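Long-range contacts in UPF0237 protein SP_0238 (Streptococcus pneumoniae, PDB 1ZPV), which is of unknown function but forms a homodimer of ACT domains, a fold that often serves as a small-molecule-binding regulatory module: residues I7-G12 with T46-V51; A27-N32 with N64-F69. All coordinates share one frame; numbering follows the deposited sequence.

Contact 1: residues I7-G12 with T46-V51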
ATOM      1  N   ILE C   7      -1.265  -8.691  13.397  1.00 18.23           N
ATOM      2  CA  ILE C   7      -1.288  -7.425  12.677  1.00 18.19           C
ATOM      3  C   ILE C   7      -2.745  -7.138  12.335  1.00 18.86           C
ATOM      4  O   ILE C   7      -3.411  -7.980  11.757  1.00 18.14           O
ATOM      5  CB  ILE C   7      -0.422  -7.480  11.380  1.00 19.11           C
ATOM      6  CG1 ILE C   7       1.052  -7.826  11.718  1.00 17.61           C
ATOM      7  CG2 ILE C   7      -0.467  -6.135  10.668  1.00 18.29           C
ATOM      8  CD1 ILE C   7       1.337  -9.333  11.793  1.00 21.26           C
ATOM      9  N   ILE C   8      -3.228  -5.966  12.746  1.00 18.01           N
ATOM     10  CA  ILE C   8      -4.599  -5.558  12.526  1.00 19.30           C
ATOM     11  C   ILE C   8      -4.602  -4.462  11.476  1.00 20.05           C
ATOM     12  O   ILE C   8      -3.811  -3.496  11.533  1.00 19.89           O
ATOM     13  CB  ILE C   8      -5.254  -5.020  13.822  1.00 19.62           C
ATOM     14  CG1 ILE C   8      -5.282  -6.102  14.906  1.00 19.10           C
ATOM     15  CG2 ILE C   8      -6.665  -4.372  13.540  1.00 16.97           C
ATOM     16  CD1 ILE C   8      -5.948  -5.633  16.296  1.00 21.58           C
ATOM     17  N   THR C   9      -5.502  -4.583  10.525  1.00 21.04           N
ATOM     18  CA  THR C   9      -5.570  -3.564   9.498  1.00 22.21           C
ATOM     19  C   THR C   9      -7.004  -3.081   9.403  1.00 21.63           C
ATOM     20  O   THR C   9      -7.972  -3.858   9.553  1.00 22.09           O
ATOM     21  CB  THR C   9      -5.011  -4.067   8.144  1.00 23.66           C
ATOM     22  OG1 THR C   9      -5.719  -5.214   7.742  1.00 27.41           O
ATOM     23  CG2 THR C   9      -3.562  -4.495   8.285  1.00 25.19           C
ATOM     24  N   VAL C  10      -7.141  -1.786   9.178  1.00 20.26           N
ATOM     25  CA  VAL C  10      -8.443  -1.144   9.180  1.00 20.24           C
ATOM     26  C   VAL C  10      -8.579  -0.235   7.959  1.00 20.57           C
ATOM     27  O   VAL C  10      -7.638   0.509   7.622  1.00 19.96           O
ATOM     28  CB  VAL C  10      -8.623  -0.256  10.476  1.00 19.21           C
ATOM     29  CG1 VAL C  10      -9.970   0.455  10.442  1.00 19.32           C
ATOM     30  CG2 VAL C  10      -8.419  -1.088  11.763  1.00 17.01           C
ATOM     31  N   VAL C  11      -9.746  -0.311   7.300  1.00 19.74           N
ATOM     32  CA  VAL C  11     -10.071   0.498   6.132  1.00 19.61           C
ATOM     33  C   VAL C  11     -11.494   0.987   6.279  1.00 20.30           C
ATOM     34  O   VAL C  11     -12.419   0.186   6.567  1.00 19.76           O
ATOM     35  CB  VAL C  11     -10.028  -0.296   4.783  1.00 21.12           C
ATOM     36  CG1 VAL C  11     -10.307   0.684   3.573  1.00 21.06           C
ATOM     37  CG2 VAL C  11      -8.728  -0.995   4.608  1.00 20.22           C
ATOM     38  N   GLY C  12     -11.674   2.285   6.075  1.00 20.61           N
ATOM     39  CA  GLY C  12     -13.002   2.865   6.001  1.00 22.07           C
ATOM     40  C   GLY C  12     -12.975   4.177   5.248  1.00 23.54           C
ATOM     41  O   GLY C  12     -11.914   4.629   4.825  1.00 23.12           O
ATOM     42  N   THR C  46      -7.080   4.749   6.795  1.00 19.17           N
ATOM     43  CA  THR C  46      -6.533   3.441   7.061  1.00 18.53           C
ATOM     44  C   THR C  46      -5.666   3.456   8.326  1.00 19.76           C
ATOM     45  O   THR C  46      -5.070   4.474   8.669  1.00 17.96           O
ATOM     46  CB  THR C  46      -5.676   2.939   5.903  1.00 19.86           C
ATOM     47  OG1 THR C  46      -4.428   3.633   5.913  1.00 20.10           O
ATOM     48  CG2 THR C  46      -6.392   3.158   4.541  1.00 18.21           C
HETATM   49  N   MSE C  47      -5.658   2.354   9.059  1.00 19.25           N
HETATM   50  CA  MSE C  47      -4.677   2.276  10.151  1.00 21.77           C
HETATM   51  C   MSE C  47      -4.191   0.863  10.213  1.00 21.45           C
HETATM   52  O   MSE C  47      -4.844  -0.053   9.694  1.00 21.57           O
HETATM   53  CB  MSE C  47      -5.239   2.763  11.504  1.00 22.91           C
HETATM   54  CG  MSE C  47      -6.450   2.110  11.942  1.00 27.31           C
HETATM   55 SE   MSE C  47      -7.222   2.902  13.560  0.90 35.29          SE
HETATM   56  CE  MSE C  47      -6.196   2.193  14.735  1.00 26.25           C
HETATM   57  N   MSE C  48      -3.035   0.691  10.815  1.00 22.44           N
HETATM   58  CA  MSE C  48      -2.512  -0.634  11.035  1.00 24.56           C
HETATM   59  C   MSE C  48      -1.894  -0.668  12.413  1.00 22.85           C
HETATM   60  O   MSE C  48      -1.350   0.355  12.881  1.00 22.37           O
HETATM   61  CB  MSE C  48      -1.528  -0.983   9.933  1.00 26.55           C
HETATM   62  CG  MSE C  48      -2.232  -1.222   8.592  1.00 34.97           C
HETATM   63 SE   MSE C  48      -1.079  -1.936   7.227  0.70 51.46          SE
HETATM   64  CE  MSE C  48      -2.294  -2.752   6.098  1.00 47.72           C
ATOM     65  N   ALA C  49      -2.030  -1.813  13.089  1.00 21.46           N
ATOM     66  CA  ALA C  49      -1.512  -1.962  14.444  1.00 19.59           C
ATOM     67  C   ALA C  49      -0.959  -3.366  14.621  1.00 19.45           C
ATOM     68  O   ALA C  49      -1.508  -4.340  14.097  1.00 18.57           O
ATOM     69  CB  ALA C  49      -2.574  -1.695  15.507  1.00 19.15           C
ATOM     70  N   VAL C  50       0.129  -3.443  15.353  1.00 17.26           N
ATOM     71  CA  VAL C  50       0.701  -4.723  15.735  1.00 17.71           C
ATOM     72  C   VAL C  50       0.385  -4.833  17.200  1.00 17.99           C
ATOM     73  O   VAL C  50       0.711  -3.932  17.983  1.00 18.16           O
ATOM     74  CB  VAL C  50       2.233  -4.806  15.479  1.00 17.08           C
ATOM     75  CG1 VAL C  50       2.869  -6.042  16.215  1.00 15.88           C
ATOM     76  CG2 VAL C  50       2.529  -4.900  13.982  1.00 17.94           C
ATOM     77  N   VAL C  51      -0.255  -5.948  17.548  1.00 17.59           N
ATOM     78  CA  VAL C  51      -0.776  -6.161  18.889  1.00 18.01           C
ATOM     79  C   VAL C  51      -0.203  -7.487  19.406  1.00 18.64           C
ATOM     80  O   VAL C  51       0.255  -8.346  18.623  1.00 19.29           O
ATOM     81  CB  VAL C  51      -2.351  -6.148  18.865  1.00 16.64           C
ATOM     82  CG1 VAL C  51      -2.873  -4.719  18.385  1.00 14.08           C
ATOM     83  CG2 VAL C  51      -2.907  -7.292  17.969  1.00 15.70           C
TER
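Residues 7-12 and 46-51 run antiparallel as neighbouring strands, their axes 4.7 Å apart at closest approach. Ile8 pairs with Ala49, and Val10 with Met47, each through two backbone hydrogen bonds. The bond from Ile8 N to Ala49 O is shortest, 2.7 Å, and almost straight at 177°. Met47 N reaches Val10 O from above the carbonyl plane, at 3.1 Å.

Ile8, Val10, Met47 and Ala49 point to the helix-covered face. There Val10 CB lies 3.5 Å from CG of Met47, a selenomethionine. Its CG sits between backbone N and carbonyl carbon (chi1 55°), the chain bends at chi3 (-79°) and packs on Ile18 and Val22 of helix 18-28. Ile8 CD1 lies 3.8 Å from both CG1 and CG2 of Val51, the side chains crossing roughly perpendicularly. On the other face Ile7 CG1 lies alongside Val50 CG2 at 4.0 Å, and Thr9 beside selenomethionine Met48. There Met48 packs on Thr46 of the second subunit.

In these central ACT strands the four bonds satisfy the amides of Ile8, Val10, Met47 and Ala49, while Ile7, Thr9 and Val11 bond to strand 75-81. An apolar face lies under the helices, a mixed one, with Thr9 and Thr46, toward the second subunit.

Contact 2: residues A27-N32 with N64-F69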
ATOM      1  N   ALA C  27      -7.726  -2.581  23.727  1.00 18.25           N
ATOM      2  CA  ALA C  27      -7.558  -2.566  25.184  1.00 18.86           C
ATOM      3  C   ALA C  27      -8.659  -3.396  25.916  1.00 19.90           C
ATOM      4  O   ALA C  27      -8.347  -4.126  26.852  1.00 19.20           O
ATOM      5  CB  ALA C  27      -7.526  -1.122  25.703  1.00 17.01           C
ATOM      6  N   GLU C  28      -9.911  -3.319  25.455  1.00 21.22           N
ATOM      7  CA  GLU C  28     -11.018  -4.124  26.038  1.00 23.19           C
ATOM      8  C   GLU C  28     -10.726  -5.621  25.943  1.00 22.65           C
ATOM      9  O   GLU C  28     -11.021  -6.406  26.862  1.00 23.55           O
ATOM     10  CB  GLU C  28     -12.377  -3.798  25.383  1.00 24.41           C
ATOM     11  CG  GLU C  28     -13.548  -4.754  25.803  1.00 27.76           C
ATOM     12  CD  GLU C  28     -14.547  -5.037  24.642  1.00 32.99           C
ATOM     13  OE1 GLU C  28     -15.522  -4.256  24.496  1.00 35.82           O
ATOM     14  OE2 GLU C  28     -14.354  -6.014  23.875  1.00 30.33           O
ATOM     15  N   LEU C  29     -10.103  -6.014  24.836  1.00 21.28           N
ATOM     16  CA  LEU C  29      -9.709  -7.393  24.621  1.00 20.78           C
ATOM     17  C   LEU C  29      -8.446  -7.798  25.369  1.00 20.24           C
ATOM     18  O   LEU C  29      -8.000  -8.931  25.221  1.00 21.10           O
ATOM     19  CB  LEU C  29      -9.529  -7.639  23.119  1.00 20.33           C
ATOM     20  CG  LEU C  29     -10.855  -7.642  22.308  1.00 20.66           C
ATOM     21  CD1 LEU C  29     -10.479  -7.571  20.859  1.00 18.55           C
ATOM     22  CD2 LEU C  29     -11.810  -8.831  22.562  1.00 19.85           C
ATOM     23  N   GLY C  30      -7.889  -6.850  26.129  1.00 19.62           N
ATOM     24  CA  GLY C  30      -6.674  -7.020  26.924  1.00 19.58           C
ATOM     25  C   GLY C  30      -5.421  -7.225  26.084  1.00 19.96           C
ATOM     26  O   GLY C  30      -4.478  -7.886  26.544  1.00 19.43           O
ATOM     27  N   LEU C  31      -5.395  -6.659  24.871  1.00 17.51           N
ATOM     28  CA  LEU C  31      -4.231  -6.806  23.995  1.00 18.07           C
ATOM     29  C   LEU C  31      -3.325  -5.564  24.108  1.00 18.10           C
ATOM     30  O   LEU C  31      -3.817  -4.450  24.359  1.00 16.92           O
ATOM     31  CB  LEU C  31      -4.632  -7.069  22.545  1.00 17.75           C
ATOM     32  CG  LEU C  31      -5.618  -8.211  22.276  1.00 17.91           C
ATOM     33  CD1 LEU C  31      -6.056  -8.164  20.807  1.00 18.08           C
ATOM     34  CD2 LEU C  31      -4.987  -9.557  22.624  1.00 18.32           C
ATOM     35  N   ASN C  32      -2.022  -5.772  23.985  1.00 17.99           N
ATOM     36  CA  ASN C  32      -1.058  -4.646  23.897  1.00 19.78           C
ATOM     37  C   ASN C  32      -0.910  -4.074  22.475  1.00 19.47           C
ATOM     38  O   ASN C  32      -0.825  -4.838  21.533  1.00 20.46           O
ATOM     39  CB  ASN C  32       0.325  -5.130  24.359  1.00 20.92           C
ATOM     40  CG  ASN C  32       0.282  -5.712  25.724  1.00 22.15           C
ATOM     41  OD1 ASN C  32      -0.146  -5.047  26.670  1.00 23.90           O
ATOM     42  ND2 ASN C  32       0.695  -6.965  25.848  1.00 24.87           N
ATOM     43  N   ASN C  64     -13.770 -12.839  14.132  1.00 18.27           N
ATOM     44  CA  ASN C  64     -15.204 -12.557  14.175  1.00 19.32           C
ATOM     45  C   ASN C  64     -15.523 -11.302  14.965  1.00 18.08           C
ATOM     46  O   ASN C  64     -16.340 -10.489  14.537  1.00 17.70           O
ATOM     47  CB  ASN C  64     -15.996 -13.737  14.759  1.00 18.49           C
ATOM     48  CG  ASN C  64     -16.293 -14.816  13.699  1.00 23.84           C
ATOM     49  OD1 ASN C  64     -15.955 -14.665  12.528  1.00 24.78           O
ATOM     50  ND2 ASN C  64     -16.898 -15.911  14.129  1.00 27.25           N
ATOM     51  N   GLU C  65     -14.913 -11.182  16.132  1.00 17.68           N
ATOM     52  CA  GLU C  65     -15.159 -10.039  17.020  1.00 18.19           C
ATOM     53  C   GLU C  65     -14.709  -8.702  16.410  1.00 18.15           C
ATOM     54  O   GLU C  65     -15.446  -7.700  16.494  1.00 18.74           O
ATOM     55  CB  GLU C  65     -14.496 -10.285  18.364  1.00 18.64           C
ATOM     56  CG  GLU C  65     -14.674  -9.182  19.359  1.00 22.43           C
ATOM     57  CD  GLU C  65     -16.015  -9.230  20.089  1.00 23.60           C
ATOM     58  OE1 GLU C  65     -16.929 -10.021  19.724  1.00 24.85           O
ATOM     59  OE2 GLU C  65     -16.123  -8.456  21.048  1.00 27.57           O
ATOM     60  N   PHE C  66     -13.539  -8.684  15.768  1.00 17.49           N
ATOM     61  CA  PHE C  66     -13.074  -7.462  15.104  1.00 18.94           C
ATOM     62  C   PHE C  66     -13.940  -7.061  13.897  1.00 18.71           C
ATOM     63  O   PHE C  66     -14.236  -5.885  13.710  1.00 18.61           O
ATOM     64  CB  PHE C  66     -11.580  -7.573  14.745  1.00 18.85           C
ATOM     65  CG  PHE C  66     -10.660  -7.179  15.887  1.00 18.36           C
ATOM     66  CD1 PHE C  66      -9.807  -8.098  16.473  1.00 20.65           C
ATOM     67  CD2 PHE C  66     -10.651  -5.884  16.366  1.00 16.34           C
ATOM     68  CE1 PHE C  66      -8.925  -7.693  17.523  1.00 20.25           C
ATOM     69  CE2 PHE C  66      -9.810  -5.482  17.403  1.00 20.73           C
ATOM     70  CZ  PHE C  66      -8.953  -6.369  17.989  1.00 20.47           C
ATOM     71  N   GLU C  67     -14.375  -8.039  13.129  1.00 19.56           N
ATOM     72  CA  GLU C  67     -15.250  -7.777  11.989  1.00 21.85           C
ATOM     73  C   GLU C  67     -16.600  -7.246  12.484  1.00 21.71           C
ATOM     74  O   GLU C  67     -17.155  -6.286  11.937  1.00 22.59           O
ATOM     75  CB  GLU C  67     -15.389  -9.042  11.132  1.00 23.49           C
ATOM     76  CG  GLU C  67     -16.495  -8.965  10.077  1.00 27.22           C
ATOM     77  CD  GLU C  67     -16.489 -10.164   9.157  1.00 37.39           C
ATOM     78  OE1 GLU C  67     -16.846 -11.294   9.600  1.00 41.84           O
ATOM     79  OE2 GLU C  67     -16.136  -9.971   7.971  1.00 40.61           O
ATOM     80  N   ALA C  68     -17.134  -7.852  13.533  1.00 21.91           N
ATOM     81  CA  ALA C  68     -18.394  -7.382  14.095  1.00 21.51           C
ATOM     82  C   ALA C  68     -18.263  -5.959  14.661  1.00 21.69           C
ATOM     83  O   ALA C  68     -19.156  -5.118  14.437  1.00 21.23           O
ATOM     84  CB  ALA C  68     -18.906  -8.343  15.169  1.00 22.19           C
ATOM     85  N   PHE C  69     -17.177  -5.694  15.403  1.00 20.28           N
ATOM     86  CA  PHE C  69     -16.938  -4.359  15.935  1.00 20.00           C
ATOM     87  C   PHE C  69     -16.725  -3.332  14.815  1.00 19.38           C
ATOM     88  O   PHE C  69     -17.296  -2.228  14.846  1.00 18.13           O
ATOM     89  CB  PHE C  69     -15.745  -4.314  16.897  1.00 20.69           C
ATOM     90  CG  PHE C  69     -15.454  -2.916  17.403  1.00 20.71           C
ATOM     91  CD1 PHE C  69     -16.281  -2.326  18.342  1.00 23.18           C
ATOM     92  CD2 PHE C  69     -14.389  -2.173  16.869  1.00 23.05           C
ATOM     93  CE1 PHE C  69     -16.054  -1.005  18.775  1.00 23.94           C
ATOM     94  CE2 PHE C  69     -14.128  -0.874  17.302  1.00 22.78           C
ATOM     95  CZ  PHE C  69     -14.973  -0.277  18.261  1.00 21.29           C
TER
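Apolar packing carries most of this contact, between the end of helix 18-28 with the turn after it and one side of helix 59-72. The side chains of Leu29 and Phe66 run alongside each other, head to tail. Leu29 CG is anti to its carbonyl carbon (chi1 -70°), and its two methyls part company: CD1 goes to the ring, CD2 to Glu65. CD1 of Leu29 comes obliquely to the far end of the Phe66 ring, 3.5 Å from CZ. CD2 of Leu29 turns to the stem of Glu65 and lies 4.3 Å from CG. Leu31 CD1 sits at the ring edge, near its plane, 4.4 Å from Phe66 CE1. Ile26 also packs on the Phe66 ring, and so do Ile77 and Ile79 of strand 75-81.

Charge gathers at the more open side. Glu28 and Glu65 each hold CG anti to the backbone N and bend at chi2. Their side chains cross at about a right angle, and OE2 of Glu28 stands 4.1 Å from OE2 of Glu65. Both OE2 atoms form salt bridges to NZ of Lys25, which joins the two helices.

Backbone geometry sets the leucines in place. Gly30 leaves the helix with positive phi (67°) in a Schellman motif, and its N bonds to Ala27 O at 2.9 Å. The chain turns there, with Leu29 before the glycine and Leu31 after it, both reaching Phe66.

The turn that ends helix 18-28 thus meets helix 59-72 through an apolar inner layer, with an acidic pair outside it. The lysine between the carboxylates would offset their repulsion and probably keeps both ionised.

How the contacts relate
From the N terminus, strand 4-12 leads into helix 18-28, then strands 32-41 and 44-53, then helix 59-72 and strand 75-81. Contact 1 closes the loop from the first strand to 44-53. Contact 2 opens within that loop, at 27-32, and closes beyond it, at 64-69, so the two cross. Together they join both beta-alpha-beta units of the ferredoxin-like ACT fold: one ties their first strands, the other the end of the first helix to the second helix. Their centres are 12 Å apart, yet they touch. Ile8 CD1 lies 3.5 Å from Phe66 CZ, linking sheet and helix layer through a shared core. Val51 CB lies 3.3 Å from Asn32 O, where strand 32-41 begins.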